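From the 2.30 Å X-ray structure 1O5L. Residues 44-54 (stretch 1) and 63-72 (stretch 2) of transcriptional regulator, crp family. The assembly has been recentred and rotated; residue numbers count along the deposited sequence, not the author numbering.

Stretch 1 44-54: LILLEGTLKTE
Stretch 2 63-72: LEIDEIKPVQ

Stretch 2 runs antiparallel to stretch 1: the axes of strands 63-68 and 51-54 approach to 4.4 Å, with 138° between their N-to-C directions. The two stretches bury 893 Å² between them, both sides summed.

Leu 63 (phi/psi -128/122) contributes mainly backbone; its O lies 3.1 Å from Glu 54 CA, in a CA-H...O contact, while its CB points away. Glu 64 (-71/139, chi1 t, chi2 t) faces Glu 54 as a non-hydrogen-bonded pair, CA to CA 4.0 Å. Its extended side chain brings OE1 to 4.0 Å from Lys 52 NZ, opposite charges but beyond salt-bridge range.

A beta bulge follows, as the register shifts by one between Thr 53 and Glu 54. Ile 65 departs from extended geometry, with psi -48°, and this residue and the next both direct their NH groups at one carbonyl: Ile 65 N donates to Thr 53 O at 2.7 Å (165°), whereas Asp 66 N reaches Thr 53 O only weakly, at 3.5 Å. The pairing of Asp 66 (-157/174) with Thr 53 is secured from the other side, Thr 53 N donating to Asp 66 O at 3.0 Å and 172°.

Glu 67 (-109/154, chi1 m, chi2 t) pairs with Lys 52 without hydrogen bonds, CA to CA 4.6 Å, and their side chains share the face of Glu 54 and Glu 64. Ile 68 (-121/123, chi1 m, chi2 t) forms the most regular pair, with Leu 51, CA to CA 4.9 Å. Leu 51 N donates to Ile 68 O at 3.0 Å (170°), and Ile 68 N returns the bond to Leu 51 O at 2.9 Å (164°). On the opposite face from Lys 52, Ile 68 CD1 meets Thr 53 CG2 at 3.7 Å and its CG2 meets Leu 46 CD2 at 4.0 Å.

Beyond the strand, Lys 69 (-105/157, chi1 m, chi2 m, then t, t) starts away from stretch 1, yet its end returns, so that NZ donates to Thr 50 OG1 at 3.0 Å. Pro 70 (-75/155, C-gamma endo) points toward stretch 1; its CD lies 3.3 Å from Gly 49 O. A cis peptide then leads into Val 71 (-112/122, chi1 t), whose CG1 packs 3.7 Å from Ile 45 CG2. Finally, Gln 72 (-147/147, chi1 m, chi2 t) accepts Leu 46 N at its O, 2.9 Å and 154°, while Gln 72 N reaches Leu 46 O weakly at 3.5 Å.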

ATOM      1  N   LEU A  44      12.874   4.733  -7.235  1.00 56.19           N
ATOM      2  CA  LEU A  44      13.918   3.938  -7.891  1.00 55.51           C
ATOM      3  C   LEU A  44      13.291   2.789  -8.680  1.00 55.42           C
ATOM      4  O   LEU A  44      12.436   2.066  -8.156  1.00 55.01           O
ATOM      5  CB  LEU A  44      14.891   3.395  -6.842  1.00 55.53           C
ATOM      6  CG  LEU A  44      15.549   4.398  -5.882  1.00 55.67           C
ATOM      7  CD1 LEU A  44      16.581   3.694  -5.069  1.00 55.91           C
ATOM      8  CD2 LEU A  44      16.213   5.632  -6.599  1.00 57.71           C
ATOM      9  N   ILE A  45      13.717   2.623  -9.938  1.00 55.56           N
ATOM     10  CA  ILE A  45      13.243   1.532 -10.793  1.00 55.29           C
ATOM     11  C   ILE A  45      14.437   0.740 -11.320  1.00 54.75           C
ATOM     12  O   ILE A  45      15.332   1.315 -11.947  1.00 55.81           O
ATOM     13  CB  ILE A  45      12.376   2.095 -11.988  1.00 55.84           C
ATOM     14  CG1 ILE A  45      11.176   2.895 -11.462  1.00 56.89           C
ATOM     15  CG2 ILE A  45      11.886   0.963 -12.908  1.00 55.99           C
ATOM     16  CD1 ILE A  45      10.418   3.639 -12.557  1.00 56.06           C
ATOM     17  N   LEU A  46      14.439  -0.567 -11.081  1.00 53.85           N
ATOM     18  CA  LEU A  46      15.477  -1.452 -11.601  1.00 54.10           C
ATOM     19  C   LEU A  46      15.256  -1.731 -13.086  1.00 54.25           C
ATOM     20  O   LEU A  46      14.260  -2.384 -13.469  1.00 52.88           O
ATOM     21  CB  LEU A  46      15.513  -2.794 -10.854  1.00 53.32           C
ATOM     22  CG  LEU A  46      16.558  -3.797 -11.326  1.00 53.41           C
ATOM     23  CD1 LEU A  46      17.967  -3.265 -11.041  1.00 54.01           C
ATOM     24  CD2 LEU A  46      16.366  -5.180 -10.641  1.00 53.92           C
ATOM     25  N   LEU A  47      16.238  -1.292 -13.876  1.00 54.17           N
ATOM     26  CA  LEU A  47      16.220  -1.352 -15.330  1.00 55.06           C
ATOM     27  C   LEU A  47      16.829  -2.637 -15.835  1.00 55.33           C
ATOM     28  O   LEU A  47      16.293  -3.259 -16.752  1.00 55.71           O
ATOM     29  CB  LEU A  47      17.041  -0.185 -15.921  1.00 54.65           C
ATOM     30  CG  LEU A  47      16.473   1.226 -15.713  1.00 55.73           C
ATOM     31  CD1 LEU A  47      17.472   2.292 -16.161  1.00 54.75           C
ATOM     32  CD2 LEU A  47      15.127   1.370 -16.444  1.00 54.78           C
ATOM     33  N   GLU A  48      17.986  -2.986 -15.271  1.00 55.61           N
ATOM     34  CA  GLU A  48      18.702  -4.188 -15.635  1.00 55.91           C
ATOM     35  C   GLU A  48      19.616  -4.658 -14.508  1.00 55.66           C
ATOM     36  O   GLU A  48      20.073  -3.848 -13.698  1.00 54.96           O
ATOM     37  CB  GLU A  48      19.489  -4.020 -16.929  1.00 55.98           C
ATOM     38  CG  GLU A  48      20.091  -2.664 -17.199  1.00 57.72           C
ATOM     39  CD  GLU A  48      20.838  -2.639 -18.542  1.00 57.87           C
ATOM     40  OE1 GLU A  48      21.954  -3.237 -18.614  1.00 57.69           O
ATOM     41  OE2 GLU A  48      20.282  -2.059 -19.524  1.00 59.62           O
ATOM     42  N   GLY A  49      19.863  -5.973 -14.472  1.00 55.29           N
ATOM     43  CA  GLY A  49      20.660  -6.600 -13.428  1.00 55.27           C
ATOM     44  C   GLY A  49      19.812  -7.328 -12.388  1.00 55.12           C
ATOM     45  O   GLY A  49      18.767  -7.900 -12.708  1.00 55.32           O
ATOM     46  N   THR A  50      20.288  -7.335 -11.147  1.00 54.56           N
ATOM     47  CA  THR A  50      19.638  -8.048 -10.049  1.00 53.72           C
ATOM     48  C   THR A  50      20.054  -7.401  -8.722  1.00 53.81           C
ATOM     49  O   THR A  50      21.246  -7.176  -8.474  1.00 52.90           O
ATOM     50  CB  THR A  50      20.050  -9.566 -10.022  1.00 53.51           C
ATOM     51  OG1 THR A  50      19.804 -10.206 -11.278  1.00 52.88           O
ATOM     52  CG2 THR A  50      19.169 -10.358  -9.074  1.00 53.51           C
ATOM     53  N   LEU A  51      19.067  -7.140  -7.862  1.00 54.27           N
ATOM     54  CA  LEU A  51      19.314  -6.610  -6.537  1.00 54.45           C
ATOM     55  C   LEU A  51      18.985  -7.654  -5.476  1.00 54.89           C
ATOM     56  O   LEU A  51      18.193  -8.566  -5.730  1.00 55.37           O
ATOM     57  CB  LEU A  51      18.482  -5.361  -6.315  1.00 54.33           C
ATOM     58  CG  LEU A  51      18.606  -4.307  -7.414  1.00 54.17           C
ATOM     59  CD1 LEU A  51      17.732  -3.145  -7.090  1.00 53.36           C
ATOM     60  CD2 LEU A  51      20.066  -3.865  -7.574  1.00 54.78           C
ATOM     61  N   LYS A  52      19.610  -7.512  -4.302  1.00 55.08           N
ATOM     62  CA  LYS A  52      19.293  -8.296  -3.092  1.00 55.57           C
ATOM     63  C   LYS A  52      18.825  -7.390  -1.962  1.00 55.31           C
ATOM     64  O   LYS A  52      19.406  -6.322  -1.724  1.00 55.66           O
ATOM     65  CB  LYS A  52      20.517  -9.081  -2.636  1.00 55.94           C
ATOM     66  CG  LYS A  52      20.760 -10.308  -3.496  1.00 57.84           C
ATOM     67  CD  LYS A  52      22.199 -10.481  -3.888  1.00 60.94           C
ATOM     68  CE  LYS A  52      23.071 -10.927  -2.714  1.00 62.94           C
ATOM     69  NZ  LYS A  52      24.001 -12.038  -3.163  1.00 63.10           N
ATOM     70  N   THR A  53      17.752  -7.795  -1.291  1.00 54.87           N
ATOM     71  CA  THR A  53      17.270  -7.077  -0.131  1.00 54.66           C
ATOM     72  C   THR A  53      17.653  -7.878   1.106  1.00 55.41           C
ATOM     73  O   THR A  53      17.420  -9.093   1.157  1.00 55.03           O
ATOM     74  CB  THR A  53      15.742  -6.806  -0.193  1.00 54.67           C
ATOM     75  OG1 THR A  53      14.988  -8.017  -0.359  1.00 54.58           O
ATOM     76  CG2 THR A  53      15.367  -5.953  -1.396  1.00 54.16           C
ATOM     77  N   GLU A  54      18.255  -7.203   2.086  1.00 55.72           N
ATOM     78  CA  GLU A  54      18.717  -7.862   3.282  1.00 56.85           C
ATOM     79  C   GLU A  54      18.444  -7.017   4.528  1.00 57.16           C
ATOM     80  O   GLU A  54      18.782  -5.832   4.575  1.00 57.48           O
ATOM     81  CB  GLU A  54      20.203  -8.247   3.148  1.00 56.55           C
ATOM     82  CG  GLU A  54      21.153  -7.068   3.097  1.00 57.95           C
ATOM     83  CD  GLU A  54      22.593  -7.418   2.709  1.00 58.56           C
ATOM     84  OE1 GLU A  54      22.844  -8.534   2.178  1.00 59.31           O
ATOM     85  OE2 GLU A  54      23.482  -6.538   2.941  1.00 60.96           O
ATOM     86  N   LEU A  63      20.411 -10.698   7.103  1.00 54.30           N
ATOM     87  CA  LEU A  63      19.617 -11.778   6.527  1.00 53.18           C
ATOM     88  C   LEU A  63      19.004 -11.330   5.203  1.00 52.25           C
ATOM     89  O   LEU A  63      18.272 -10.333   5.137  1.00 51.23           O
ATOM     90  CB  LEU A  63      18.528 -12.236   7.509  1.00 53.07           C
ATOM     91  CG  LEU A  63      17.613 -13.413   7.104  1.00 53.19           C
ATOM     92  CD1 LEU A  63      18.409 -14.684   6.850  1.00 51.54           C
ATOM     93  CD2 LEU A  63      16.553 -13.675   8.162  1.00 52.69           C
ATOM     94  N   GLU A  64      19.308 -12.066   4.139  1.00 51.82           N
ATOM     95  CA  GLU A  64      18.691 -11.787   2.839  1.00 51.50           C
ATOM     96  C   GLU A  64      17.218 -12.185   2.851  1.00 51.08           C
ATOM     97  O   GLU A  64      16.851 -13.228   3.359  1.00 50.97           O
ATOM     98  CB  GLU A  64      19.406 -12.485   1.679  1.00 51.04           C
ATOM     99  CG  GLU A  64      18.773 -12.112   0.339  1.00 51.72           C
ATOM    100  CD  GLU A  64      19.476 -12.676  -0.859  1.00 52.16           C
ATOM    101  OE1 GLU A  64      20.720 -12.586  -0.910  1.00 53.23           O
ATOM    102  OE2 GLU A  64      18.769 -13.216  -1.742  1.00 54.64           O
ATOM    103  N   ILE A  65      16.407 -11.334   2.244  1.00 51.78           N
ATOM    104  CA  ILE A  65      14.950 -11.384   2.276  1.00 52.30           C
ATOM    105  C   ILE A  65      14.414 -11.776   0.908  1.00 52.40           C
ATOM    106  O   ILE A  65      13.528 -12.605   0.801  1.00 52.69           O
ATOM    107  CB  ILE A  65      14.405  -9.954   2.699  1.00 52.22           C
ATOM    108  CG1 ILE A  65      14.777  -9.635   4.158  1.00 53.49           C
ATOM    109  CG2 ILE A  65      12.895  -9.808   2.522  1.00 52.56           C
ATOM    110  CD1 ILE A  65      14.516 -10.760   5.158  1.00 53.21           C
ATOM    111  N   ASP A  66      14.916 -11.123  -0.133  1.00 53.91           N
ATOM    112  CA  ASP A  66      14.462 -11.366  -1.484  1.00 54.32           C
ATOM    113  C   ASP A  66      15.498 -10.952  -2.513  1.00 54.03           C
ATOM    114  O   ASP A  66      16.539 -10.378  -2.192  1.00 52.52           O
ATOM    115  CB  ASP A  66      13.154 -10.597  -1.745  1.00 55.21           C
ATOM    116  CG  ASP A  66      12.141 -11.394  -2.582  1.00 58.06           C
ATOM    117  OD1 ASP A  66      12.514 -12.397  -3.263  1.00 59.83           O
ATOM    118  OD2 ASP A  66      10.926 -11.085  -2.593  1.00 64.17           O
ATOM    119  N   GLU A  67      15.173 -11.277  -3.760  1.00 54.64           N
ATOM    120  CA  GLU A  67      15.822 -10.728  -4.930  1.00 56.04           C
ATOM    121  C   GLU A  67      14.876  -9.782  -5.645  1.00 56.17           C
ATOM    122  O   GLU A  67      13.668  -9.937  -5.545  1.00 56.33           O
ATOM    123  CB  GLU A  67      16.204 -11.847  -5.897  1.00 55.89           C
ATOM    124  CG  GLU A  67      17.479 -12.550  -5.517  1.00 57.00           C
ATOM    125  CD  GLU A  67      18.000 -13.491  -6.594  1.00 57.63           C
ATOM    126  OE1 GLU A  67      17.370 -13.594  -7.688  1.00 58.93           O
ATOM    127  OE2 GLU A  67      19.057 -14.121  -6.336  1.00 58.29           O
ATOM    128  N   ILE A  68      15.429  -8.813  -6.387  1.00 56.69           N
ATOM    129  CA  ILE A  68      14.633  -7.982  -7.305  1.00 56.34           C
ATOM    130  C   ILE A  68      15.170  -8.125  -8.722  1.00 55.41           C
ATOM    131  O   ILE A  68      16.341  -7.903  -8.952  1.00 54.55           O
ATOM    132  CB  ILE A  68      14.665  -6.529  -6.885  1.00 56.86           C
ATOM    133  CG1 ILE A  68      14.354  -6.403  -5.385  1.00 57.98           C
ATOM    134  CG2 ILE A  68      13.662  -5.673  -7.750  1.00 56.43           C
ATOM    135  CD1 ILE A  68      14.506  -4.966  -4.852  1.00 58.53           C
ATOM    136  N   LYS A  69      14.309  -8.540  -9.646  1.00 54.90           N
ATOM    137  CA  LYS A  69      14.637  -8.630 -11.061  1.00 54.91           C
ATOM    138  C   LYS A  69      13.960  -7.472 -11.793  1.00 54.68           C
ATOM    139  O   LYS A  69      12.988  -6.911 -11.291  1.00 54.71           O
ATOM    140  CB  LYS A  69      14.156  -9.956 -11.641  1.00 55.31           C
ATOM    141  CG  LYS A  69      14.826 -11.209 -11.055  1.00 55.91           C
ATOM    142  CD  LYS A  69      16.201 -11.428 -11.694  1.00 56.94           C
ATOM    143  CE  LYS A  69      16.839 -12.761 -11.302  1.00 56.86           C
ATOM    144  NZ  LYS A  69      18.323 -12.761 -11.599  1.00 55.92           N
ATOM    145  N   PRO A  70      14.473  -7.090 -12.964  1.00 54.21           N
ATOM    146  CA  PRO A  70      13.897  -5.984 -13.697  1.00 54.35           C
ATOM    147  C   PRO A  70      12.575  -6.382 -14.387  1.00 54.73           C
ATOM    148  O   PRO A  70      12.386  -7.539 -14.643  1.00 53.70           O
ATOM    149  CB  PRO A  70      14.987  -5.626 -14.712  1.00 54.91           C
ATOM    150  CG  PRO A  70      16.104  -6.627 -14.528  1.00 54.36           C
ATOM    151  CD  PRO A  70      15.607  -7.704 -13.675  1.00 53.67           C
ATOM    152  N   VAL A  71      11.646  -5.461 -14.673  1.00 55.67           N
ATOM    153  CA  VAL A  71      11.728  -4.036 -14.393  1.00 56.25           C
ATOM    154  C   VAL A  71      10.694  -3.728 -13.339  1.00 57.02           C
ATOM    155  O   VAL A  71       9.519  -3.922 -13.572  1.00 56.73           O
ATOM    156  CB  VAL A  71      11.385  -3.202 -15.652  1.00 55.91           C
ATOM    157  CG1 VAL A  71      11.553  -1.756 -15.400  1.00 56.69           C
ATOM    158  CG2 VAL A  71      12.239  -3.629 -16.841  1.00 57.35           C
ATOM    159  N   GLN A  72      11.130  -3.180 -12.208  1.00 58.91           N
ATOM    160  CA  GLN A  72      10.283  -2.989 -11.024  1.00 60.73           C
ATOM    161  C   GLN A  72      10.651  -1.749 -10.239  1.00 59.57           C
ATOM    162  O   GLN A  72      11.830  -1.436 -10.127  1.00 59.21           O
ATOM    163  CB  GLN A  72      10.524  -4.142 -10.031  1.00 60.93           C
ATOM    164  CG  GLN A  72       9.754  -5.367 -10.265  1.00 63.34           C
ATOM    165  CD  GLN A  72       9.989  -6.352  -9.108  1.00 65.86           C
ATOM    166  OE1 GLN A  72       9.647  -6.046  -7.937  1.00 72.02           O
ATOM    167  NE2 GLN A  72      10.604  -7.525  -9.422  1.00 68.16           N
TER